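Local coordinates for protein alpha-amylase (Eubacterium rectale DSM 17629, PDB 6AZ5) that probably binds starch-type alpha-glucans through this family 41 carbohydrate-binding module of a surface-anchored amylase from a human gut bacterium, at residues H3-N11 with G94-D104; T16-L25 with S35-Y43. All coordinates share one frame; numbering follows the deposited sequence.

In the fold
Contact 1 pairs strand 3-10 with the last strand, 99-103, in parallel; contact 2 pairs the start of strand 24-29 with the broken strand 35-44, antiparallel. Their centres lie about 14 Å apart in the all-beta fold of this small family 41 carbohydrate-binding module. Both belong to one mixed sheet, where strand 49-58 runs antiparallel to strand 3-10 on one edge and to strand 35-44 on the other. Along the chain both segments of contact 2 fall between those of contact 1, so pairing the first and last strands brings the two ends of the module together. The two meet in the core, where Phe38 packs on Tyr9 and Leu25 on Ile7, and at Tyr8, whose ring stacks with Tyr42.

Contact 1 of 2, residues H3-N11 with G94-D104; sequences HTFTIYYYN and GDENEVLYYVD
Parallel pairing of the first and last strands of the beta-sheet module joins Thr6-Tyr10 to Val99-Val103. Backbone bonds alternate between the strands, from Thr6 N to Glu98 O (2.9 Å) as far as Asp104 N to Tyr10 O. Just before this pairing, His3 NE2 donates to Glu98 OE1 at 2.7 Å, nearly along the C-O axis but 18° out of the imidazole plane. The same oxygen accepts Gly94 N from above the carboxylate plane, while Gly94 CA lies over one face of the His3 ring, 3.6 Å from its centroid. The other carboxylate oxygen accepts from Ser93 N and His110 NE2. On the face carrying Tyr8 and Tyr101, the rings run side by side and the edge of Tyr8 turns toward the face of Tyr101 in an offset edge-to-face pair, planes at 66°. On the buried face, Tyr9 CD1 sits 3.6 Å from Tyr102 CD2, edge toward face. With CG anti to the backbone N (chi1 171°), the Tyr9 ring runs alongside Asp104, and Tyr9 OH donates to Asp104 OD1 at 2.6 Å from above the carboxylate plane. Asn11, whose OD1 accepts from Asp13 N, donates from ND2 to Tyr9 OH at 3.0 Å, nearly in its own amide plane. A phenylalanine in place of Tyr9 would probably keep the edge-to-face pair but leave Asp104 OD1 and Asn11 ND2 without their shared hydroxyl. Asp104 OD1 also accepts from Tyr73 OH and lies close to Asp84 OD1, so these hydroxyl donors are likely to ease the crowding of negative charge.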
loop_
_atom_site.group_PDB
_atom_site.type_symbol
_atom_site.label_atom_id
_atom_site.label_comp_id
_atom_site.label_asym_id
_atom_site.label_seq_id
_atom_site.Cartn_x
_atom_site.Cartn_y
_atom_site.Cartn_z
ATOM N N HIS A 3 14.193 -2.857 -8.206
ATOM C CA HIS A 3 13.226 -3.858 -7.781
ATOM C C HIS A 3 11.832 -3.249 -7.654
ATOM O O HIS A 3 11.644 -2.232 -6.982
ATOM C CB HIS A 3 13.648 -4.481 -6.453
ATOM C CG HIS A 3 12.591 -5.337 -5.836
ATOM N ND1 HIS A 3 12.221 -6.557 -6.366
ATOM C CD2 HIS A 3 11.799 -5.140 -4.759
ATOM C CE1 HIS A 3 11.258 -7.077 -5.629
ATOM N NE2 HIS A 3 10.984 -6.245 -4.645
ATOM N N THR A 4 10.854 -3.878 -8.296
ATOM C CA THR A 4 9.470 -3.413 -8.231
ATOM C C THR A 4 8.594 -4.399 -7.457
ATOM O O THR A 4 8.639 -5.603 -7.698
ATOM C CB THR A 4 8.879 -3.207 -9.640
ATOM O OG1 THR A 4 9.563 -2.135 -10.295
ATOM C CG2 THR A 4 7.402 -2.860 -9.558
ATOM N N PHE A 5 7.805 -3.887 -6.517
ATOM C CA PHE A 5 6.826 -4.714 -5.834
ATOM C C PHE A 5 5.434 -4.114 -5.981
ATOM O O PHE A 5 5.281 -2.939 -6.287
ATOM C CB PHE A 5 7.181 -4.888 -4.354
ATOM C CG PHE A 5 7.259 -3.599 -3.581
ATOM C CD1 PHE A 5 8.451 -2.890 -3.503
ATOM C CD2 PHE A 5 6.149 -3.108 -2.909
ATOM C CE1 PHE A 5 8.530 -1.709 -2.783
ATOM C CE2 PHE A 5 6.220 -1.924 -2.190
ATOM C CZ PHE A 5 7.412 -1.225 -2.126
ATOM N N THR A 6 4.426 -4.948 -5.776
ATOM C CA THR A 6 3.044 -4.511 -5.806
ATOM C C THR A 6 2.537 -4.406 -4.376
ATOM O O THR A 6 2.891 -5.223 -3.526
ATOM C CB THR A 6 2.164 -5.492 -6.608
ATOM O OG1 THR A 6 2.675 -5.607 -7.941
ATOM C CG2 THR A 6 0.730 -5.013 -6.663
ATOM N N ILE A 7 1.728 -3.395 -4.097
ATOM C CA ILE A 7 1.096 -3.321 -2.792
ATOM C C ILE A 7 -0.407 -3.089 -2.927
ATOM O O ILE A 7 -0.860 -2.148 -3.586
ATOM C CB ILE A 7 1.757 -2.234 -1.899
ATOM C CG1 ILE A 7 0.947 -2.023 -0.625
ATOM C CG2 ILE A 7 1.924 -0.927 -2.648
ATOM C CD1 ILE A 7 1.757 -1.381 0.486
ATOM N N TYR A 8 -1.168 -3.999 -2.324
ATOM C CA TYR A 8 -2.621 -3.913 -2.267
ATOM C C TYR A 8 -3.060 -3.270 -0.961
ATOM O O TYR A 8 -2.454 -3.515 0.083
ATOM C CB TYR A 8 -3.264 -5.295 -2.373
ATOM C CG TYR A 8 -2.947 -6.076 -3.626
ATOM C CD1 TYR A 8 -2.760 -5.445 -4.844
ATOM C CD2 TYR A 8 -2.849 -7.461 -3.585
ATOM C CE1 TYR A 8 -2.482 -6.175 -5.990
ATOM C CE2 TYR A 8 -2.568 -8.195 -4.721
ATOM C CZ TYR A 8 -2.381 -7.548 -5.919
ATOM O OH TYR A 8 -2.101 -8.278 -7.049
ATOM N N TYR A 9 -4.124 -2.470 -1.017
ATOM C CA TYR A 9 -4.664 -1.831 0.183
ATOM C C TYR A 9 -6.178 -1.979 0.284
ATOM O O TYR A 9 -6.910 -1.748 -0.680
ATOM C CB TYR A 9 -4.287 -0.348 0.218
ATOM C CG TYR A 9 -4.980 0.453 1.299
ATOM C CD1 TYR A 9 -4.636 0.300 2.638
ATOM C CD2 TYR A 9 -5.970 1.379 0.979
ATOM C CE1 TYR A 9 -5.265 1.036 3.632
ATOM C CE2 TYR A 9 -6.601 2.125 1.965
ATOM C CZ TYR A 9 -6.246 1.948 3.290
ATOM O OH TYR A 9 -6.872 2.685 4.271
ATOM N N TYR A 10 -6.649 -2.372 1.458
ATOM C CA TYR A 10 -8.080 -2.510 1.661
ATOM C C TYR A 10 -8.557 -1.661 2.830
ATOM O O TYR A 10 -7.939 -1.635 3.896
ATOM C CB TYR A 10 -8.467 -3.973 1.893
ATOM C CG TYR A 10 -9.934 -4.154 2.205
ATOM C CD1 TYR A 10 -10.877 -4.214 1.188
ATOM C CD2 TYR A 10 -10.378 -4.257 3.520
ATOM C CE1 TYR A 10 -12.225 -4.372 1.472
ATOM C CE2 TYR A 10 -11.725 -4.416 3.812
ATOM C CZ TYR A 10 -12.640 -4.472 2.787
ATOM O OH TYR A 10 -13.977 -4.631 3.072
ATOM N N ASN A 11 -9.666 -0.968 2.600
ATOM C CA ASN A 11 -10.355 -0.199 3.625
ATOM C C ASN A 11 -11.846 -0.265 3.330
ATOM O O ASN A 11 -12.304 0.227 2.298
ATOM C CB ASN A 11 -9.863 1.252 3.659
ATOM C CG ASN A 11 -10.416 2.035 4.841
ATOM O OD1 ASN A 11 -11.550 1.822 5.269
ATOM N ND2 ASN A 11 -9.614 2.945 5.372
ATOM N N GLY A 94 12.204 -8.503 -1.925
ATOM C CA GLY A 94 12.892 -8.693 -3.187
ATOM C C GLY A 94 12.445 -9.952 -3.910
ATOM O O GLY A 94 13.121 -10.412 -4.825
ATOM N N ASP A 95 11.309 -10.517 -3.503
ATOM C CA ASP A 95 10.780 -11.707 -4.171
ATOM C C ASP A 95 10.479 -11.395 -5.633
ATOM O O ASP A 95 10.335 -10.232 -6.010
ATOM C CB ASP A 95 9.519 -12.233 -3.474
ATOM C CG ASP A 95 9.824 -12.969 -2.163
ATOM O OD1 ASP A 95 10.963 -13.458 -1.989
ATOM O OD2 ASP A 95 8.918 -13.071 -1.306
ATOM N N GLU A 96 10.400 -12.444 -6.447
ATOM C CA GLU A 96 10.145 -12.322 -7.883
ATOM C C GLU A 96 8.912 -11.471 -8.174
ATOM O O GLU A 96 9.000 -10.441 -8.845
ATOM C CB GLU A 96 9.989 -13.713 -8.510
ATOM C CG GLU A 96 9.573 -13.733 -9.987
ATOM C CD GLU A 96 10.373 -12.789 -10.875
ATOM O OE1 GLU A 96 11.551 -12.499 -10.566
ATOM O OE2 GLU A 96 9.812 -12.344 -11.901
ATOM N N ASN A 97 7.768 -11.911 -7.670
ATOM C CA ASN A 97 6.551 -11.122 -7.754
ATOM C C ASN A 97 6.137 -10.690 -6.351
ATOM O O ASN A 97 5.120 -11.144 -5.822
ATOM C CB ASN A 97 5.434 -11.917 -8.436
ATOM C CG ASN A 97 4.134 -11.130 -8.546
ATOM O OD1 ASN A 97 4.142 -9.904 -8.689
ATOM N ND2 ASN A 97 3.009 -11.836 -8.465
ATOM N N GLU A 98 6.944 -9.823 -5.743
ATOM C CA GLU A 98 6.673 -9.388 -4.380
ATOM C C GLU A 98 5.349 -8.634 -4.288
ATOM O O GLU A 98 5.127 -7.637 -4.974
ATOM C CB GLU A 98 7.805 -8.517 -3.837
ATOM C CG GLU A 98 7.536 -8.061 -2.409
ATOM C CD GLU A 98 8.736 -7.435 -1.736
ATOM O OE1 GLU A 98 9.738 -7.136 -2.419
ATOM O OE2 GLU A 98 8.671 -7.237 -0.510
ATOM N N VAL A 99 4.475 -9.135 -3.430
ATOM C CA VAL A 99 3.187 -8.515 -3.195
ATOM C C VAL A 99 3.013 -8.245 -1.709
ATOM O O VAL A 99 3.262 -9.119 -0.883
ATOM C CB VAL A 99 2.044 -9.404 -3.708
ATOM C CG1 VAL A 99 0.698 -8.850 -3.281
ATOM C CG2 VAL A 99 2.121 -9.512 -5.219
ATOM N N LEU A 100 2.611 -7.023 -1.371
ATOM C CA LEU A 100 2.266 -6.689 0.006
ATOM C C LEU A 100 0.756 -6.510 0.159
ATOM O O LEU A 100 0.095 -5.911 -0.695
ATOM C CB LEU A 100 3.005 -5.432 0.463
ATOM C CG LEU A 100 4.426 -5.620 1.017
ATOM C CD1 LEU A 100 4.446 -6.640 2.139
ATOM C CD2 LEU A 100 5.425 -6.002 -0.075
ATOM N N TYR A 101 0.216 -7.060 1.243
ATOM C CA TYR A 101 -1.193 -6.904 1.567
ATOM C C TYR A 101 -1.356 -5.989 2.768
ATOM O O TYR A 101 -1.012 -6.340 3.896
ATOM C CB TYR A 101 -1.844 -8.251 1.844
ATOM C CG TYR A 101 -1.845 -9.167 0.650
ATOM C CD1 TYR A 101 -2.891 -9.154 -0.263
ATOM C CD2 TYR A 101 -0.791 -10.037 0.427
ATOM C CE1 TYR A 101 -2.886 -9.992 -1.360
ATOM C CE2 TYR A 101 -0.778 -10.875 -0.660
ATOM C CZ TYR A 101 -1.823 -10.851 -1.552
ATOM O OH TYR A 101 -1.796 -11.693 -2.637
ATOM N N TYR A 102 -1.874 -4.800 2.502
ATOM C CA TYR A 102 -2.028 -3.790 3.522
ATOM C C TYR A 102 -3.509 -3.629 3.831
ATOM O O TYR A 102 -4.255 -3.010 3.076
ATOM C CB TYR A 102 -1.378 -2.480 3.060
ATOM C CG TYR A 102 -1.486 -1.302 4.003
ATOM C CD1 TYR A 102 -1.844 -1.469 5.335
ATOM C CD2 TYR A 102 -1.153 -0.020 3.571
ATOM C CE1 TYR A 102 -1.924 -0.388 6.194
ATOM C CE2 TYR A 102 -1.220 1.067 4.425
ATOM C CZ TYR A 102 -1.606 0.876 5.738
ATOM O OH TYR A 102 -1.676 1.947 6.598
ATOM N N VAL A 103 -3.923 -4.224 4.944
ATOM C CA VAL A 103 -5.248 -3.984 5.490
ATOM C C VAL A 103 -5.155 -2.787 6.421
ATOM O O VAL A 103 -4.321 -2.765 7.324
ATOM C CB VAL A 103 -5.801 -5.207 6.248
ATOM C CG1 VAL A 103 -6.963 -4.800 7.144
ATOM C CG2 VAL A 103 -6.229 -6.288 5.266
ATOM N N ASP A 104 -5.986 -1.779 6.166
ATOM C CA ASP A 104 -6.060 -0.606 7.021
ATOM C C ASP A 104 -6.247 -1.062 8.463
ATOM O O ASP A 104 -7.180 -1.810 8.760
ATOM C CB ASP A 104 -7.207 0.310 6.584
ATOM C CG ASP A 104 -7.177 1.648 7.284
ATOM O OD1 ASP A 104 -6.448 2.543 6.812
ATOM O OD2 ASP A 104 -7.869 1.804 8.313
#

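Contact 2 of 2, residues T16-L25 with S35-Y43; sequences TDTDMGKVDL and SYVFDGTYY
Antiparallel beta pairing joins Asp24-Leu25 to Tyr36-Val37, beside a classic beta bulge at Asp39-Gly40 opposite Lys53. Leu25 and Tyr36 form the hydrogen-bonded pair, with Leu25 N 2.8 Å from Tyr36 O. Phe38 fills the inner side: its CG stands anti to the carbonyl carbon (chi1 -66°), sending the ring across the end of Leu25 at about a right angle. Leu25 CD2 meets Phe38 CZ obliquely at 3.6 Å, and Val23 CG1 touches Phe38 CD2 at 3.8 Å. Asp24 CG instead lies between its backbone N and carbonyl carbon (chi1 64°), which brings OD2 within 2.8 Å of Ser35 OG; this hydroxyl donates from above the carboxylate plane, 60° out of it. Arg72 and Asn75 also bind OD2, so a positive charge probably balances this buried carboxylate. The Met20 chain leaves with CG anti to the backbone N and then folds twice, curling back so that its CE lies 3.6 Å from Thr41 CG2. Thr41 CG2 also meets Thr16 CB. Where the pairing ends, one water accepts from Gly21 N and donates to Val23 O at 2.7 Å and to Phe38 O at 2.8 Å.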
loop_
_atom_site.group_PDB
_atom_site.type_symbol
_atom_site.label_atom_id
_atom_site.label_comp_id
_atom_site.label_asym_id
_atom_site.label_seq_id
_atom_site.Cartn_x
_atom_site.Cartn_y
_atom_site.Cartn_z
ATOM N N THR A 16 -13.183 1.785 -4.277
ATOM C CA THR A 16 -12.245 1.821 -5.391
ATOM C C THR A 16 -12.913 2.378 -6.642
ATOM O O THR A 16 -12.267 2.561 -7.673
ATOM C CB THR A 16 -11.663 0.426 -5.693
ATOM O OG1 THR A 16 -12.706 -0.453 -6.126
ATOM C CG2 THR A 16 -11.005 -0.157 -4.454
ATOM N N ASP A 17 -14.209 2.652 -6.550
ATOM C CA ASP A 17 -14.902 3.335 -7.633
ATOM C C ASP A 17 -14.760 4.851 -7.502
ATOM O O ASP A 17 -14.332 5.519 -8.441
ATOM C CB ASP A 17 -16.382 2.949 -7.671
ATOM C CG ASP A 17 -16.990 3.096 -9.061
ATOM O OD1 ASP A 17 -16.355 3.732 -9.931
ATOM O OD2 ASP A 17 -18.108 2.583 -9.284
ATOM N N THR A 18 -15.109 5.391 -6.337
ATOM C CA THR A 18 -15.149 6.841 -6.165
ATOM C C THR A 18 -13.837 7.459 -5.679
ATOM O O THR A 18 -13.471 8.553 -6.105
ATOM C CB THR A 18 -16.272 7.261 -5.186
ATOM O OG1 THR A 18 -16.108 8.641 -4.833
ATOM C CG2 THR A 18 -16.227 6.435 -3.925
ATOM N N ASP A 19 -13.123 6.770 -4.796
ATOM C CA ASP A 19 -11.962 7.376 -4.158
ATOM C C ASP A 19 -10.655 7.177 -4.929
ATOM O O ASP A 19 -9.583 7.512 -4.424
ATOM C CB ASP A 19 -11.802 6.832 -2.736
ATOM C CG ASP A 19 -13.032 7.069 -1.877
ATOM O OD1 ASP A 19 -13.247 8.228 -1.455
ATOM O OD2 ASP A 19 -13.781 6.097 -1.621
ATOM N N MET A 20 -10.740 6.637 -6.141
ATOM C CA MET A 20 -9.544 6.362 -6.934
ATOM C C MET A 20 -8.880 7.660 -7.363
ATOM O O MET A 20 -9.496 8.480 -8.041
ATOM C CB MET A 20 -9.882 5.518 -8.161
ATOM C CG MET A 20 -8.664 5.013 -8.924
ATOM S SD MET A 20 -7.702 3.832 -7.957
ATOM C CE MET A 20 -8.967 2.634 -7.549
ATOM N N GLY A 21 -7.623 7.841 -6.968
ATOM C CA GLY A 21 -6.902 9.071 -7.247
ATOM C C GLY A 21 -6.725 9.922 -6.005
ATOM O O GLY A 21 -5.871 10.814 -5.958
ATOM N N LYS A 22 -7.529 9.634 -4.985
ATOM C CA LYS A 22 -7.465 10.376 -3.735
ATOM C C LYS A 22 -6.792 9.562 -2.626
ATOM O O LYS A 22 -6.259 10.123 -1.673
ATOM C CB LYS A 22 -8.872 10.808 -3.310
ATOM C CG LYS A 22 -9.665 11.442 -4.448
ATOM C CD LYS A 22 -10.960 12.091 -3.983
ATOM C CE LYS A 22 -11.716 12.671 -5.171
ATOM N NZ LYS A 22 -12.847 13.541 -4.761
ATOM N N VAL A 23 -6.820 8.239 -2.751
ATOM C CA VAL A 23 -6.175 7.373 -1.761
ATOM C C VAL A 23 -4.704 7.188 -2.114
ATOM O O VAL A 23 -4.379 6.821 -3.247
ATOM C CB VAL A 23 -6.850 5.989 -1.687
ATOM C CG1 VAL A 23 -6.281 5.175 -0.536
ATOM C CG2 VAL A 23 -8.353 6.133 -1.550
ATOM N N ASP A 24 -3.812 7.455 -1.165
ATOM C CA ASP A 24 -2.397 7.174 -1.394
ATOM C C ASP A 24 -1.716 6.546 -0.181
ATOM O O ASP A 24 -2.361 6.190 0.810
ATOM C CB ASP A 24 -1.637 8.444 -1.834
ATOM C CG ASP A 24 -1.612 9.548 -0.771
ATOM O OD1 ASP A 24 -1.621 9.253 0.442
ATOM O OD2 ASP A 24 -1.559 10.737 -1.161
ATOM N N LEU A 25 -0.405 6.391 -0.300
ATOM C CA LEU A 25 0.446 5.963 0.792
ATOM C C LEU A 25 1.482 7.042 1.031
ATOM O O LEU A 25 2.107 7.519 0.087
ATOM C CB LEU A 25 1.150 4.641 0.476
ATOM C CG LEU A 25 0.341 3.403 0.119
ATOM C CD1 LEU A 25 1.288 2.257 -0.232
ATOM C CD2 LEU A 25 -0.598 3.019 1.269
ATOM N N SER A 35 4.312 10.980 -1.245
ATOM C CA SER A 35 3.066 10.344 -1.653
ATOM C C SER A 35 3.208 9.333 -2.791
ATOM O O SER A 35 3.941 9.561 -3.756
ATOM C CB SER A 35 2.066 11.417 -2.061
ATOM O OG SER A 35 0.893 10.816 -2.558
ATOM N N TYR A 36 2.484 8.221 -2.662
ATOM C CA TYR A 36 2.436 7.160 -3.668
ATOM C C TYR A 36 0.981 6.762 -3.880
ATOM O O TYR A 36 0.364 6.145 -3.009
ATOM C CB TYR A 36 3.287 5.953 -3.239
ATOM C CG TYR A 36 4.754 6.276 -3.172
ATOM C CD1 TYR A 36 5.296 6.905 -2.058
ATOM C CD2 TYR A 36 5.597 5.986 -4.233
ATOM C CE1 TYR A 36 6.634 7.223 -2.000
ATOM C CE2 TYR A 36 6.935 6.305 -4.183
ATOM C CZ TYR A 36 7.450 6.922 -3.063
ATOM O OH TYR A 36 8.787 7.242 -3.009
ATOM N N VAL A 37 0.440 7.122 -5.041
ATOM C CA VAL A 37 -1.000 7.090 -5.287
ATOM C C VAL A 37 -1.471 5.800 -5.953
ATOM O O VAL A 37 -0.892 5.351 -6.935
ATOM C CB VAL A 37 -1.434 8.299 -6.172
ATOM C CG1 VAL A 37 -2.909 8.209 -6.536
ATOM C CG2 VAL A 37 -1.136 9.620 -5.474
ATOM N N PHE A 38 -2.531 5.203 -5.416
ATOM C CA PHE A 38 -3.102 4.013 -6.029
ATOM C C PHE A 38 -3.737 4.378 -7.362
ATOM O O PHE A 38 -4.434 5.391 -7.470
ATOM C CB PHE A 38 -4.128 3.363 -5.100
ATOM C CG PHE A 38 -3.528 2.799 -3.845
ATOM C CD1 PHE A 38 -2.933 1.545 -3.852
ATOM C CD2 PHE A 38 -3.551 3.520 -2.663
ATOM C CE1 PHE A 38 -2.373 1.022 -2.708
ATOM C CE2 PHE A 38 -2.992 3.001 -1.512
ATOM C CZ PHE A 38 -2.397 1.754 -1.536
ATOM N N ASP A 39 -3.492 3.553 -8.375
ATOM C CA ASP A 39 -4.009 3.833 -9.705
ATOM C C ASP A 39 -4.639 2.607 -10.361
ATOM O O ASP A 39 -4.931 2.620 -11.555
ATOM C CB ASP A 39 -2.902 4.398 -10.600
ATOM C CG ASP A 39 -1.642 3.541 -10.608
ATOM O OD1 ASP A 39 -1.651 2.424 -10.053
ATOM O OD2 ASP A 39 -0.630 3.992 -11.194
ATOM N N GLY A 40 -4.858 1.556 -9.580
ATOM C CA GLY A 40 -5.482 0.350 -10.092
ATOM C C GLY A 40 -6.245 -0.402 -9.022
ATOM O O GLY A 40 -6.267 0.004 -7.863
ATOM N N THR A 41 -6.892 -1.495 -9.414
ATOM C CA THR A 41 -7.587 -2.343 -8.453
ATOM C C THR A 41 -7.220 -3.805 -8.646
ATOM O O THR A 41 -6.759 -4.208 -9.715
ATOM C CB THR A 41 -9.127 -2.225 -8.559
ATOM O OG1 THR A 41 -9.569 -2.836 -9.776
ATOM C CG2 THR A 41 -9.570 -0.773 -8.522
ATOM N N TYR A 42 -7.438 -4.591 -7.602
ATOM C CA TYR A 42 -7.314 -6.039 -7.684
ATOM C C TYR A 42 -8.534 -6.692 -7.057
ATOM O O TYR A 42 -8.813 -6.479 -5.877
ATOM C CB TYR A 42 -6.041 -6.516 -6.989
ATOM C CG TYR A 42 -6.015 -7.997 -6.681
ATOM C CD1 TYR A 42 -5.952 -8.937 -7.701
ATOM C CD2 TYR A 42 -6.027 -8.454 -5.371
ATOM C CE1 TYR A 42 -5.913 -10.289 -7.425
ATOM C CE2 TYR A 42 -5.988 -9.808 -5.085
ATOM C CZ TYR A 42 -5.929 -10.720 -6.114
ATOM O OH TYR A 42 -5.891 -12.068 -5.835
ATOM N N TYR A 43 -9.266 -7.483 -7.833
ATOM C CA TYR A 43 -10.413 -8.174 -7.263
ATOM C C TYR A 43 -9.993 -9.463 -6.575
ATOM O O TYR A 43 -9.467 -10.382 -7.203
ATOM C CB TYR A 43 -11.469 -8.485 -8.311
ATOM C CG TYR A 43 -12.686 -9.122 -7.688
ATOM C CD1 TYR A 43 -13.477 -8.410 -6.796
ATOM C CD2 TYR A 43 -13.028 -10.442 -7.961
ATOM C CE1 TYR A 43 -14.581 -8.986 -6.206
ATOM C CE2 TYR A 43 -14.139 -11.027 -7.378
ATOM C CZ TYR A 43 -14.910 -10.292 -6.500
ATOM O OH TYR A 43 -16.014 -10.858 -5.904
HETATM O O HOH W 1 -5.945 6.311 -5.324
#